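Side-chain contacts in ESSC (Geobacillus thermodenitrificans, PDB 5FWH), which forms the N-terminal forkhead-associated part of EssC, an FtsK/SpoIIIE-type ATPase of the bacterial type VII secretion apparatus, and probably serves protein-protein recognition or assembly there: residues S104-S109 and A114-T119; I48-K51 and T56-V59; L4-E9 and H32-S37; G158-C163 and Q167-E172. One frame throughout, in Å; residues are numbered along the deposited sequence.

Contact 1: S104-S109 and A114-T119; sequences SEVLVS and ADIETT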
loop_
_atom_site.group_PDB
_atom_site.type_symbol
_atom_site.label_atom_id
_atom_site.label_comp_id
_atom_site.label_asym_id
_atom_site.label_seq_id
_atom_site.Cartn_x
_atom_site.Cartn_y
_atom_site.Cartn_z
ATOM N N SER A 104 14.794 -8.554 17.438
ATOM C CA SER A 104 15.803 -8.013 16.516
ATOM C C SER A 104 15.481 -8.284 15.018
ATOM O O SER A 104 16.216 -7.825 14.136
ATOM C CB SER A 104 17.146 -8.596 16.871
ATOM O OG SER A 104 17.031 -10.011 16.861
ATOM N N GLU A 105 14.397 -9.033 14.740
ATOM C CA GLU A 105 14.040 -9.399 13.349
ATOM C C GLU A 105 12.544 -9.631 13.225
ATOM O O GLU A 105 11.958 -10.220 14.115
ATOM C CB GLU A 105 14.798 -10.661 12.943
ATOM C CG GLU A 105 14.388 -11.294 11.622
ATOM C CD GLU A 105 15.207 -10.805 10.440
ATOM O OE1 GLU A 105 16.381 -11.248 10.274
ATOM O OE2 GLU A 105 14.690 -9.977 9.655
ATOM N N VAL A 106 11.921 -9.089 12.164
ATOM C CA VAL A 106 10.486 -9.313 11.822
ATOM C C VAL A 106 10.423 -9.747 10.347
ATOM O O VAL A 106 10.869 -9.001 9.456
ATOM C CB VAL A 106 9.621 -8.062 12.092
ATOM C CG1 VAL A 106 8.155 -8.296 11.753
ATOM C CG2 VAL A 106 9.671 -7.714 13.545
ATOM N N LEU A 107 9.908 -10.953 10.091
ATOM C CA LEU A 107 9.723 -11.456 8.751
ATOM C C LEU A 107 8.301 -11.302 8.363
ATOM O O LEU A 107 7.405 -11.668 9.111
ATOM C CB LEU A 107 10.070 -12.963 8.634
ATOM C CG LEU A 107 9.837 -13.628 7.238
ATOM C CD1 LEU A 107 10.567 -12.917 6.078
ATOM C CD2 LEU A 107 10.211 -15.129 7.235
ATOM N N VAL A 108 8.110 -10.767 7.166
ATOM C CA VAL A 108 6.827 -10.512 6.593
ATOM C C VAL A 108 6.827 -11.287 5.285
ATOM O O VAL A 108 7.557 -10.952 4.369
ATOM C CB VAL A 108 6.656 -9.027 6.304
ATOM C CG1 VAL A 108 5.265 -8.809 5.762
ATOM C CG2 VAL A 108 6.797 -8.214 7.621
ATOM N N SER A 109 6.038 -12.345 5.229
ATOM C CA SER A 109 5.909 -13.174 4.031
ATOM C C SER A 109 4.796 -14.193 4.227
ATOM O O SER A 109 4.014 -14.113 5.165
ATOM C CB SER A 109 7.198 -13.925 3.791
ATOM O OG SER A 109 7.296 -14.922 4.790
ATOM N N ALA A 114 6.451 -16.933 9.448
ATOM C CA ALA A 114 6.439 -15.465 9.355
ATOM C C ALA A 114 5.909 -14.845 10.614
ATOM O O ALA A 114 4.924 -15.323 11.179
ATOM C CB ALA A 114 5.583 -15.013 8.181
ATOM N N ASP A 115 6.577 -13.804 11.087
ATOM C CA ASP A 115 6.026 -12.993 12.209
ATOM C C ASP A 115 4.708 -12.274 11.827
ATOM O O ASP A 115 3.821 -12.050 12.661
ATOM C CB ASP A 115 7.078 -11.982 12.673
ATOM C CG ASP A 115 8.387 -12.656 13.115
ATOM O OD1 ASP A 115 8.407 -13.110 14.285
ATOM O OD2 ASP A 115 9.377 -12.738 12.314
ATOM N N ILE A 116 4.609 -11.828 10.577
ATOM C CA ILE A 116 3.378 -11.281 10.041
ATOM C C ILE A 116 3.109 -12.022 8.767
ATOM O O ILE A 116 3.912 -11.953 7.854
ATOM C CB ILE A 116 3.453 -9.780 9.736
ATOM C CG1 ILE A 116 3.809 -8.983 11.015
ATOM C CG2 ILE A 116 2.138 -9.285 9.128
ATOM C CD1 ILE A 116 3.936 -7.500 10.722
ATOM N N GLU A 117 1.945 -12.681 8.711
ATOM C CA GLU A 117 1.588 -13.543 7.560
ATOM C C GLU A 117 0.720 -12.834 6.536
ATOM O O GLU A 117 -0.363 -12.313 6.871
ATOM C CB GLU A 117 0.897 -14.814 8.014
ATOM C CG GLU A 117 1.872 -15.857 8.557
ATOM C CD GLU A 117 1.182 -17.165 8.942
ATOM O OE1 GLU A 117 0.667 -17.231 10.089
ATOM O OE2 GLU A 117 1.180 -18.122 8.096
ATOM N N THR A 118 1.193 -12.839 5.288
ATOM C CA THR A 118 0.515 -12.174 4.205
ATOM C C THR A 118 0.980 -12.743 2.861
ATOM O O THR A 118 2.156 -13.098 2.679
ATOM C CB THR A 118 0.741 -10.635 4.233
ATOM O OG1 THR A 118 0.348 -10.045 2.996
ATOM C CG2 THR A 118 2.246 -10.247 4.490
ATOM N N THR A 119 0.034 -12.802 1.934
ATOM C CA THR A 119 0.321 -13.091 0.545
ATOM C C THR A 119 0.537 -11.787 -0.211
ATOM O O THR A 119 0.675 -11.826 -1.403
ATOM C CB THR A 119 -0.846 -13.851 -0.127
ATOM O OG1 THR A 119 -1.970 -12.977 -0.310
ATOM C CG2 THR A 119 -1.267 -15.046 0.694
#
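Asp115 reaches across to Val106 and Leu107 with every atom of its side chain but OD1. Its CB lies 3.6 Å from Leu107 O and also touches Val106 CG1, whose branch it crosses at a slant. A first torsion of -58° turns CG away from the carbonyl carbon of Asp115, and this carries the carboxylate along the flank of the Val106-Leu107 backbone. At the tip, OD2 accepts the N-H of Leu107 at 2.9 Å on its anti side, 20° out of the carboxylate plane, in a nearly straight bond of 172°. A short acidic residue suits the spot because its oxygen takes a strand N-H just before the main-chain pairing begins. That pairing is parallel, Val108 with Ile116 and Ser109 with Glu117, and places strand 116-117 beside strand 105-109 in the mixed sheet of the second beta sandwich, as expected of a forkhead-associated fold. Ile116 N gives a bond of 3.2 Å to Leu107 O, and Thr118 N meets Ser109 O at 3.1 Å from above the carbonyl plane. On the buried face, the branched Val108 and Ile116 flank each other. Val108 CG1 also touches Thr118 CG2 at 3.6 Å, while Thr118 OG1 is held by Asn120 N. Just before strand 116-117, the small Ala114 sets its CB 3.5 Å from Ser109 O.

Contact 2: I48-K51 and T56-V59; sequences IEKK and TLAV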
loop_
_atom_site.group_PDB
_atom_site.type_symbol
_atom_site.label_atom_id
_atom_site.label_comp_id
_atom_site.label_asym_id
_atom_site.label_seq_id
_atom_site.Cartn_x
_atom_site.Cartn_y
_atom_site.Cartn_z
ATOM N N ILE A 48 -12.361 7.376 -11.968
ATOM C CA ILE A 48 -12.838 6.447 -10.960
ATOM C C ILE A 48 -14.051 7.087 -10.314
ATOM O O ILE A 48 -13.956 8.203 -9.854
ATOM C CB ILE A 48 -11.763 6.194 -9.859
ATOM C CG1 ILE A 48 -10.390 5.953 -10.462
ATOM C CG2 ILE A 48 -12.138 5.019 -8.992
ATOM C CD1 ILE A 48 -10.247 4.664 -11.252
ATOM N N GLU A 49 -15.186 6.406 -10.311
ATOM C CA GLU A 49 -16.364 6.891 -9.632
ATOM C C GLU A 49 -16.976 5.833 -8.706
ATOM O O GLU A 49 -16.951 4.648 -9.003
ATOM C CB GLU A 49 -17.400 7.431 -10.636
ATOM C CG GLU A 49 -18.179 6.380 -11.416
ATOM C CD GLU A 49 -19.369 6.924 -12.231
ATOM O OE1 GLU A 49 -19.168 7.759 -13.146
ATOM O OE2 GLU A 49 -20.522 6.486 -11.976
ATOM N N LYS A 50 -17.549 6.291 -7.591
ATOM C CA LYS A 50 -18.175 5.397 -6.613
ATOM C C LYS A 50 -19.604 5.089 -7.049
ATOM O O LYS A 50 -20.245 5.919 -7.708
ATOM C CB LYS A 50 -18.142 6.026 -5.231
ATOM C CG LYS A 50 -17.450 5.159 -4.183
ATOM C CD LYS A 50 -17.259 5.889 -2.846
ATOM C CE LYS A 50 -18.601 6.309 -2.220
ATOM N NZ LYS A 50 -18.511 6.707 -0.777
ATOM N N LYS A 51 -20.104 3.908 -6.690
ATOM C CA LYS A 51 -21.436 3.468 -7.146
ATOM C C LYS A 51 -22.585 3.608 -6.102
ATOM O O LYS A 51 -23.711 3.961 -6.467
ATOM C CB LYS A 51 -21.354 2.042 -7.731
ATOM C CG LYS A 51 -21.942 0.883 -6.915
ATOM C CD LYS A 51 -23.413 0.617 -7.242
ATOM C CE LYS A 51 -23.942 -0.580 -6.468
ATOM N NZ LYS A 51 -25.433 -0.612 -6.417
ATOM N N THR A 56 -18.874 -0.801 -5.086
ATOM C CA THR A 56 -17.795 -0.927 -6.062
ATOM C C THR A 56 -17.392 0.400 -6.710
ATOM O O THR A 56 -18.109 1.385 -6.606
ATOM C CB THR A 56 -18.153 -1.984 -7.117
ATOM O OG1 THR A 56 -17.151 -1.995 -8.129
ATOM C CG2 THR A 56 -19.472 -1.696 -7.759
ATOM N N LEU A 57 -16.221 0.428 -7.360
ATOM C CA LEU A 57 -15.758 1.602 -8.092
ATOM C C LEU A 57 -15.852 1.342 -9.560
ATOM O O LEU A 57 -15.444 0.302 -10.035
ATOM C CB LEU A 57 -14.316 1.937 -7.734
ATOM C CG LEU A 57 -14.062 2.793 -6.500
ATOM C CD1 LEU A 57 -15.012 2.480 -5.376
ATOM C CD2 LEU A 57 -12.619 2.636 -6.060
ATOM N N ALA A 58 -16.376 2.298 -10.302
ATOM C CA ALA A 58 -16.438 2.147 -11.739
ATOM C C ALA A 58 -15.148 2.804 -12.242
ATOM O O ALA A 58 -14.738 3.848 -11.737
ATOM C CB ALA A 58 -17.648 2.825 -12.278
ATOM N N VAL A 59 -14.493 2.110 -13.158
ATOM C CA VAL A 59 -13.286 2.554 -13.773
ATOM C C VAL A 59 -13.635 2.820 -15.231
ATOM O O VAL A 59 -14.103 1.931 -15.982
ATOM C CB VAL A 59 -12.101 1.549 -13.701
ATOM C CG1 VAL A 59 -10.871 2.162 -14.390
ATOM C CG2 VAL A 59 -11.692 1.234 -12.268
#
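Ile48 fills the angle between Leu57 and Val59 with both of its branches. CG2 meets Leu57 CD2 at 3.8 Å as the two side chains cross at a slant, whereas CD1 runs beside Val59, pointing the same way, and comes within 3.9 Å of its CG2. A second torsion of -67° folds CD1 back toward the partner strand, which is why the tip lies nearer to Val59 than the direction of CB would suggest. This is the tight, buried end, where branched aliphatic residues suit a sandwich interior; Ile24 and Ile26 continue it on one side and Ile66 and Leu69 on the other. An alanine in place of Ile48 would probably open a gap between Leu57 and Val59, both of which would lose their neighbour. The backbones here form an antiparallel beta hairpin of strands 46-50 and 57-60 in the mixed sheet of the first sandwich, the short strands 48-50 and 57-59 running at 153° between their N-to-C directions. The Glu49-Ala58 pair grips it with two bonds, Ala58 N to Glu49 O at 2.7 Å and Glu49 N to Ala58 O at 3.0 Å. Toward the turn the contact slackens and solvent takes over. Lys50 lays its CG against the buried Leu57, 3.8 Å from Leu57 CD1, and Lys51 CG rests 3.7 Å from Thr56 CG2 while the rest of its chain leads away. The last backbone bond, Lys51 N to Thr56 O, is weak and bent. Long, charged lysines suit this fringe, their methylenes packing while the ammonium groups stay in water; Thr56 OG1 binds Leu69 O.

Contact 3: L4-E9 and H32-S37; sequences LWVLYE and HHVTVS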
loop_
_atom_site.group_PDB
_atom_site.type_symbol
_atom_site.label_atom_id
_atom_site.label_comp_id
_atom_site.label_asym_id
_atom_site.label_seq_id
_atom_site.Cartn_x
_atom_site.Cartn_y
_atom_site.Cartn_z
ATOM N N LEU A 4 -7.169 4.303 -2.743
ATOM C CA LEU A 4 -6.603 3.685 -3.953
ATOM C C LEU A 4 -5.139 3.871 -3.994
ATOM O O LEU A 4 -4.559 4.912 -3.634
ATOM C CB LEU A 4 -7.187 4.147 -5.298
ATOM C CG LEU A 4 -7.603 5.568 -5.628
ATOM C CD1 LEU A 4 -7.901 5.618 -7.108
ATOM C CD2 LEU A 4 -8.829 5.969 -4.837
ATOM N N TRP A 5 -4.574 2.865 -4.579
ATOM C CA TRP A 5 -3.170 2.800 -4.825
ATOM C C TRP A 5 -3.038 2.946 -6.282
ATOM O O TRP A 5 -3.679 2.203 -7.030
ATOM C CB TRP A 5 -2.702 1.459 -4.412
ATOM C CG TRP A 5 -3.194 1.109 -3.078
ATOM C CD1 TRP A 5 -4.517 0.965 -2.643
ATOM C CD2 TRP A 5 -2.398 0.758 -2.022
ATOM N NE1 TRP A 5 -4.546 0.549 -1.384
ATOM C CE2 TRP A 5 -3.250 0.470 -0.940
ATOM C CE3 TRP A 5 -1.030 0.702 -1.847
ATOM C CZ2 TRP A 5 -2.776 0.140 0.286
ATOM C CZ3 TRP A 5 -0.582 0.375 -0.648
ATOM C CH2 TRP A 5 -1.451 0.079 0.410
ATOM N N VAL A 6 -2.173 3.845 -6.658
ATOM C CA VAL A 6 -1.800 4.071 -8.045
ATOM C C VAL A 6 -0.271 3.738 -8.233
ATOM O O VAL A 6 0.608 4.390 -7.723
ATOM C CB VAL A 6 -2.127 5.500 -8.411
ATOM C CG1 VAL A 6 -1.732 5.814 -9.869
ATOM C CG2 VAL A 6 -3.609 5.740 -8.134
ATOM N N LEU A 7 -0.047 2.663 -8.943
ATOM C CA LEU A 7 1.232 2.121 -9.211
ATOM C C LEU A 7 1.574 2.329 -10.686
ATOM O O LEU A 7 0.785 2.032 -11.544
ATOM C CB LEU A 7 1.267 0.619 -8.909
ATOM C CG LEU A 7 0.969 0.294 -7.424
ATOM C CD1 LEU A 7 -0.528 -0.019 -7.224
ATOM C CD2 LEU A 7 1.805 -0.909 -6.969
ATOM N N TYR A 8 2.794 2.810 -10.893
ATOM C CA TYR A 8 3.350 3.064 -12.232
ATOM C C TYR A 8 4.872 3.250 -12.083
ATOM O O TYR A 8 5.350 3.660 -10.983
ATOM C CB TYR A 8 2.712 4.318 -12.816
ATOM C CG TYR A 8 2.918 5.528 -11.950
ATOM C CD1 TYR A 8 2.137 5.736 -10.820
ATOM C CD2 TYR A 8 3.880 6.479 -12.257
ATOM C CE1 TYR A 8 2.297 6.823 -10.043
ATOM C CE2 TYR A 8 4.074 7.573 -11.447
ATOM C CZ TYR A 8 3.260 7.739 -10.349
ATOM O OH TYR A 8 3.424 8.813 -9.530
ATOM N N GLU A 9 5.635 2.945 -13.158
ATOM C CA GLU A 9 7.095 2.945 -13.116
ATOM C C GLU A 9 7.563 2.310 -11.794
ATOM O O GLU A 9 7.214 1.168 -11.547
ATOM C CB GLU A 9 7.674 4.344 -13.357
ATOM C CG GLU A 9 7.168 4.958 -14.671
ATOM C CD GLU A 9 8.067 6.031 -15.312
ATOM O OE1 GLU A 9 9.322 6.027 -15.090
ATOM O OE2 GLU A 9 7.520 6.881 -16.066
ATOM N N HIS A 32 -5.790 17.615 -11.344
ATOM C CA HIS A 32 -6.377 16.296 -11.135
ATOM C C HIS A 32 -6.202 15.795 -9.729
ATOM O O HIS A 32 -5.328 16.230 -9.013
ATOM C CB HIS A 32 -5.773 15.283 -12.091
ATOM C CG HIS A 32 -6.191 15.485 -13.498
ATOM N ND1 HIS A 32 -5.309 15.386 -14.545
ATOM C CD2 HIS A 32 -7.394 15.799 -14.040
ATOM C CE1 HIS A 32 -5.960 15.579 -15.680
ATOM N NE2 HIS A 32 -7.222 15.854 -15.399
ATOM N N HIS A 33 -7.038 14.837 -9.363
ATOM C CA HIS A 33 -6.953 14.280 -8.054
ATOM C C HIS A 33 -5.637 13.556 -7.845
ATOM O O HIS A 33 -4.970 13.749 -6.816
ATOM C CB HIS A 33 -8.142 13.386 -7.825
ATOM C CG HIS A 33 -9.409 14.155 -7.819
ATOM N ND1 HIS A 33 -10.099 14.457 -8.975
ATOM C CD2 HIS A 33 -10.058 14.788 -6.805
ATOM C CE1 HIS A 33 -11.146 15.205 -8.667
ATOM N NE2 HIS A 33 -11.137 15.428 -7.363
ATOM N N VAL A 34 -5.234 12.728 -8.817
ATOM C CA VAL A 34 -3.933 12.045 -8.712
ATOM C C VAL A 34 -3.181 12.398 -9.998
ATOM O O VAL A 34 -3.728 12.173 -11.092
ATOM C CB VAL A 34 -4.120 10.508 -8.541
ATOM C CG1 VAL A 34 -2.774 9.786 -8.657
ATOM C CG2 VAL A 34 -4.758 10.160 -7.210
ATOM N N THR A 35 -1.981 12.981 -9.848
ATOM C CA THR A 35 -1.147 13.571 -10.933
ATOM C C THR A 35 0.008 12.630 -11.255
ATOM O O THR A 35 0.934 12.509 -10.462
ATOM C CB THR A 35 -0.474 14.939 -10.523
ATOM O OG1 THR A 35 -1.433 15.928 -10.114
ATOM C CG2 THR A 35 0.388 15.497 -11.650
ATOM N N VAL A 36 -0.068 11.936 -12.398
ATOM C CA VAL A 36 1.058 11.232 -12.989
ATOM C C VAL A 36 1.554 12.031 -14.195
ATOM O O VAL A 36 0.995 11.940 -15.291
ATOM C CB VAL A 36 0.659 9.843 -13.490
ATOM C CG1 VAL A 36 1.901 9.135 -14.028
ATOM C CG2 VAL A 36 -0.052 9.049 -12.367
ATOM N N SER A 37 2.617 12.797 -13.997
ATOM C CA SER A 37 3.075 13.734 -15.031
ATOM C C SER A 37 3.891 13.076 -16.121
ATOM O O SER A 37 3.985 13.618 -17.224
ATOM C CB SER A 37 3.882 14.874 -14.409
ATOM O OG SER A 37 4.701 14.335 -13.405
#
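Val36 presses a methyl group onto the ring of Tyr8, the one aromatic interaction here. Its CG1 lies over a face, 4.0 Å from the centroid of the Tyr8 ring and 24° off the normal, displaced toward the rim so that Tyr8 CE2 is the nearest ring atom at 3.7 Å. The second methyl, CG2, lies over the same face, 4.0 Å from Tyr8 CE1, and thus both branches of the valine rest on one side of the ring. Tyr8 turns to meet them through a first torsion of 58°, which sets CG between its backbone N and carbonyl carbon.

The purely aliphatic contacts come next. Val6 CG2 approaches Val34 CG1 at 4.2 Å as the two side chains slide past each other in opposite directions, and Val6 CG1 comes within 4.4 Å of Val36 CG2. These separations are those of two sheets packed face to face: strand 3-8 belongs to the antiparallel sheet and strand 34-35 edges the mixed sheet of the first beta sandwich, the nearest CA atoms, those of Val6 and Val34, standing 8.3 Å apart. Compact valines suit this interior, with Ile86 and Met84 of the strand 84-88 packing alongside.

The polar link between the segments is indirect. Gln13 NE2 bonds both to Tyr8 OH and to Thr35 O. Tyrosine suits its place because its ring offers a face to Val36 and its hydroxyl a partner to Gln13. An alanine at Tyr8 would probably leave Val36 without its aromatic platform and Gln13 with one acceptor fewer.

Contact 4: G158-C163 and Q167-E172; sequences GDVLLC and QFVFIE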
loop_
_atom_site.group_PDB
_atom_site.type_symbol
_atom_site.label_atom_id
_atom_site.label_comp_id
_atom_site.label_asym_id
_atom_site.label_seq_id
_atom_site.Cartn_x
_atom_site.Cartn_y
_atom_site.Cartn_z
ATOM N N GLY A 158 8.242 7.283 11.096
ATOM C CA GLY A 158 7.360 7.850 10.073
ATOM C C GLY A 158 7.854 7.748 8.621
ATOM O O GLY A 158 7.242 8.345 7.718
ATOM N N ASP A 159 8.927 7.011 8.351
ATOM C CA ASP A 159 8.981 6.341 7.065
ATOM C C ASP A 159 7.707 5.476 7.011
ATOM O O ASP A 159 7.208 5.001 8.068
ATOM C CB ASP A 159 10.235 5.490 6.926
ATOM C CG ASP A 159 11.516 6.334 6.599
ATOM O OD1 ASP A 159 11.386 7.449 6.082
ATOM O OD2 ASP A 159 12.668 5.877 6.849
ATOM N N VAL A 160 7.160 5.328 5.803
ATOM C CA VAL A 160 5.971 4.485 5.514
ATOM C C VAL A 160 6.370 3.424 4.512
ATOM O O VAL A 160 6.894 3.729 3.432
ATOM C CB VAL A 160 4.833 5.320 4.956
ATOM C CG1 VAL A 160 3.623 4.439 4.650
ATOM C CG2 VAL A 160 4.454 6.408 6.008
ATOM N N LEU A 161 6.152 2.178 4.859
ATOM C CA LEU A 161 6.302 1.096 3.906
ATOM C C LEU A 161 4.943 0.732 3.363
ATOM O O LEU A 161 4.050 0.486 4.182
ATOM C CB LEU A 161 6.961 -0.082 4.592
ATOM C CG LEU A 161 8.435 0.125 4.843
ATOM C CD1 LEU A 161 8.911 -0.981 5.788
ATOM C CD2 LEU A 161 9.278 0.145 3.568
ATOM N N LEU A 162 4.811 0.646 2.023
ATOM C CA LEU A 162 3.550 0.290 1.361
ATOM C C LEU A 162 3.749 -0.845 0.404
ATOM O O LEU A 162 4.710 -0.841 -0.350
ATOM C CB LEU A 162 3.080 1.390 0.450
ATOM C CG LEU A 162 2.699 2.741 0.970
ATOM C CD1 LEU A 162 2.162 3.579 -0.177
ATOM C CD2 LEU A 162 1.688 2.639 2.040
ATOM N N CYS A 163 2.821 -1.792 0.396
ATOM C CA CYS A 163 2.574 -2.625 -0.789
ATOM C C CYS A 163 1.026 -2.621 -1.047
ATOM O O CYS A 163 0.289 -2.316 -0.149
ATOM C CB CYS A 163 3.056 -4.050 -0.481
ATOM S SG CYS A 163 2.436 -4.598 1.106
ATOM N N GLN A 167 -0.075 -1.130 4.978
ATOM C CA GLN A 167 0.942 -0.141 5.387
ATOM C C GLN A 167 1.560 -0.501 6.686
ATOM O O GLN A 167 0.864 -1.020 7.564
ATOM C CB GLN A 167 0.321 1.181 5.629
ATOM C CG GLN A 167 -0.350 1.749 4.434
ATOM C CD GLN A 167 -1.270 2.853 4.885
ATOM O OE1 GLN A 167 -2.508 2.796 4.660
ATOM N NE2 GLN A 167 -0.672 3.840 5.612
ATOM N N PHE A 168 2.874 -0.251 6.800
ATOM C CA PHE A 168 3.686 -0.544 7.981
ATOM C C PHE A 168 4.384 0.719 8.395
ATOM O O PHE A 168 5.033 1.352 7.547
ATOM C CB PHE A 168 4.747 -1.581 7.693
ATOM C CG PHE A 168 4.207 -2.868 7.099
ATOM C CD1 PHE A 168 3.913 -2.941 5.756
ATOM C CD2 PHE A 168 4.059 -3.981 7.875
ATOM C CE1 PHE A 168 3.453 -4.110 5.169
ATOM C CE2 PHE A 168 3.527 -5.142 7.337
ATOM C CZ PHE A 168 3.241 -5.195 5.977
ATOM N N VAL A 169 4.207 1.132 9.655
ATOM C CA VAL A 169 4.837 2.382 10.175
ATOM C C VAL A 169 5.368 2.118 11.565
ATOM O O VAL A 169 4.628 1.641 12.411
ATOM C CB VAL A 169 3.873 3.579 10.251
ATOM C CG1 VAL A 169 4.650 4.867 10.467
ATOM C CG2 VAL A 169 3.078 3.719 8.958
ATOM N N PHE A 170 6.665 2.349 11.793
ATOM C CA PHE A 170 7.185 2.368 13.152
ATOM C C PHE A 170 6.680 3.701 13.768
ATOM O O PHE A 170 6.966 4.829 13.275
ATOM C CB PHE A 170 8.722 2.257 13.198
ATOM C CG PHE A 170 9.221 0.822 13.141
ATOM C CD1 PHE A 170 9.135 0.005 14.255
ATOM C CD2 PHE A 170 9.713 0.291 11.952
ATOM C CE1 PHE A 170 9.556 -1.301 14.200
ATOM C CE2 PHE A 170 10.133 -1.016 11.871
ATOM C CZ PHE A 170 10.055 -1.828 13.006
ATOM N N ILE A 171 5.903 3.568 14.814
ATOM C CA ILE A 171 5.493 4.734 15.580
ATOM C C ILE A 171 6.720 5.192 16.375
ATOM O O ILE A 171 7.028 6.372 16.427
ATOM C CB ILE A 171 4.414 4.396 16.616
ATOM C CG1 ILE A 171 3.121 3.900 15.952
ATOM C CG2 ILE A 171 4.156 5.596 17.522
ATOM C CD1 ILE A 171 2.424 4.891 15.057
ATOM N N GLU A 172 7.334 4.205 17.033
ATOM C CA GLU A 172 8.534 4.307 17.836
ATOM C C GLU A 172 9.390 3.117 17.438
ATOM O O GLU A 172 8.931 2.177 16.736
ATOM C CB GLU A 172 8.140 4.221 19.319
ATOM C CG GLU A 172 9.234 4.108 20.394
ATOM C CD GLU A 172 10.312 5.175 20.378
ATOM O OE1 GLU A 172 11.166 5.166 19.444
ATOM O OE2 GLU A 172 10.332 5.984 21.336
HETATM O O HOH W 1 8.774 3.410 9.878
#
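Gln167 lies alongside Leu162 where a tight antiparallel hairpin, strands 161-163 and 166-170, crosses the middle of the seven-stranded sheet of the second sandwich. Its methylenes serve as a hydrophobic arm: CG sits 3.3 Å from Leu162 CD2, a close fit of two side chains pointing the same way. The amide beyond suits a partly exposed position, for OE1 accepts a bond from Gln3 NE2 of the first sandwich.

Phe168 forms the hydrogen-bonded pair with Leu161. Phe168 N reaches Leu161 O at 3.0 Å and Leu161 N reaches Phe168 O at the same 3.0 Å, both donors lying in the carbonyl plane of the acceptor. The first torsion of Phe168, -54°, keeps CG beside its own nitrogen, and the ring turns an edge to the partner strand: Leu161 O lies in the ring plane and Cys163 SG is 4.2 Å from Phe168 CE1. A large flat residue suits this buried face, where Phe123 meets the same ring edge-to-face.

Val169, on the opposite face from Phe168, touches Val160 through CG2 on each side. Val169 CG1 lies 3.5 Å from Asp159 O and 4.0 Å from Gly158 CA. Gly158 suits the turn because its positive phi of 71° is easily adopted without a side chain.

Phe170 stacks its ring on Trp132. Its backbone has drawn apart from Asp159, and one water closes the distance, accepting from Phe170 N at 3.0 Å and donating to Asp159 O at 2.9 Å.

In the fold
The chain opens with contact 3, which closes a loop of 22 residues and joins the two sheets of the first sandwich. Contact 2 follows as a hairpin in the mixed sheet, and its Ile48 touches Leu4 of contact 3. The chain then enters the second sandwich, where contact 1 pairs two strands across a four-residue loop and contact 4 closes another hairpin in the facing sheet. All four lie in series; none nests within or crosses another. Contacts 1 and 4 meet where Phe168 packs on Val108 and Ile116, tying those sheets together. Between the sandwiches, Trp5 of segment 4-9 lies against Leu162 of contact 4, while contacts 1 and 2 stand 33 Å apart between centres.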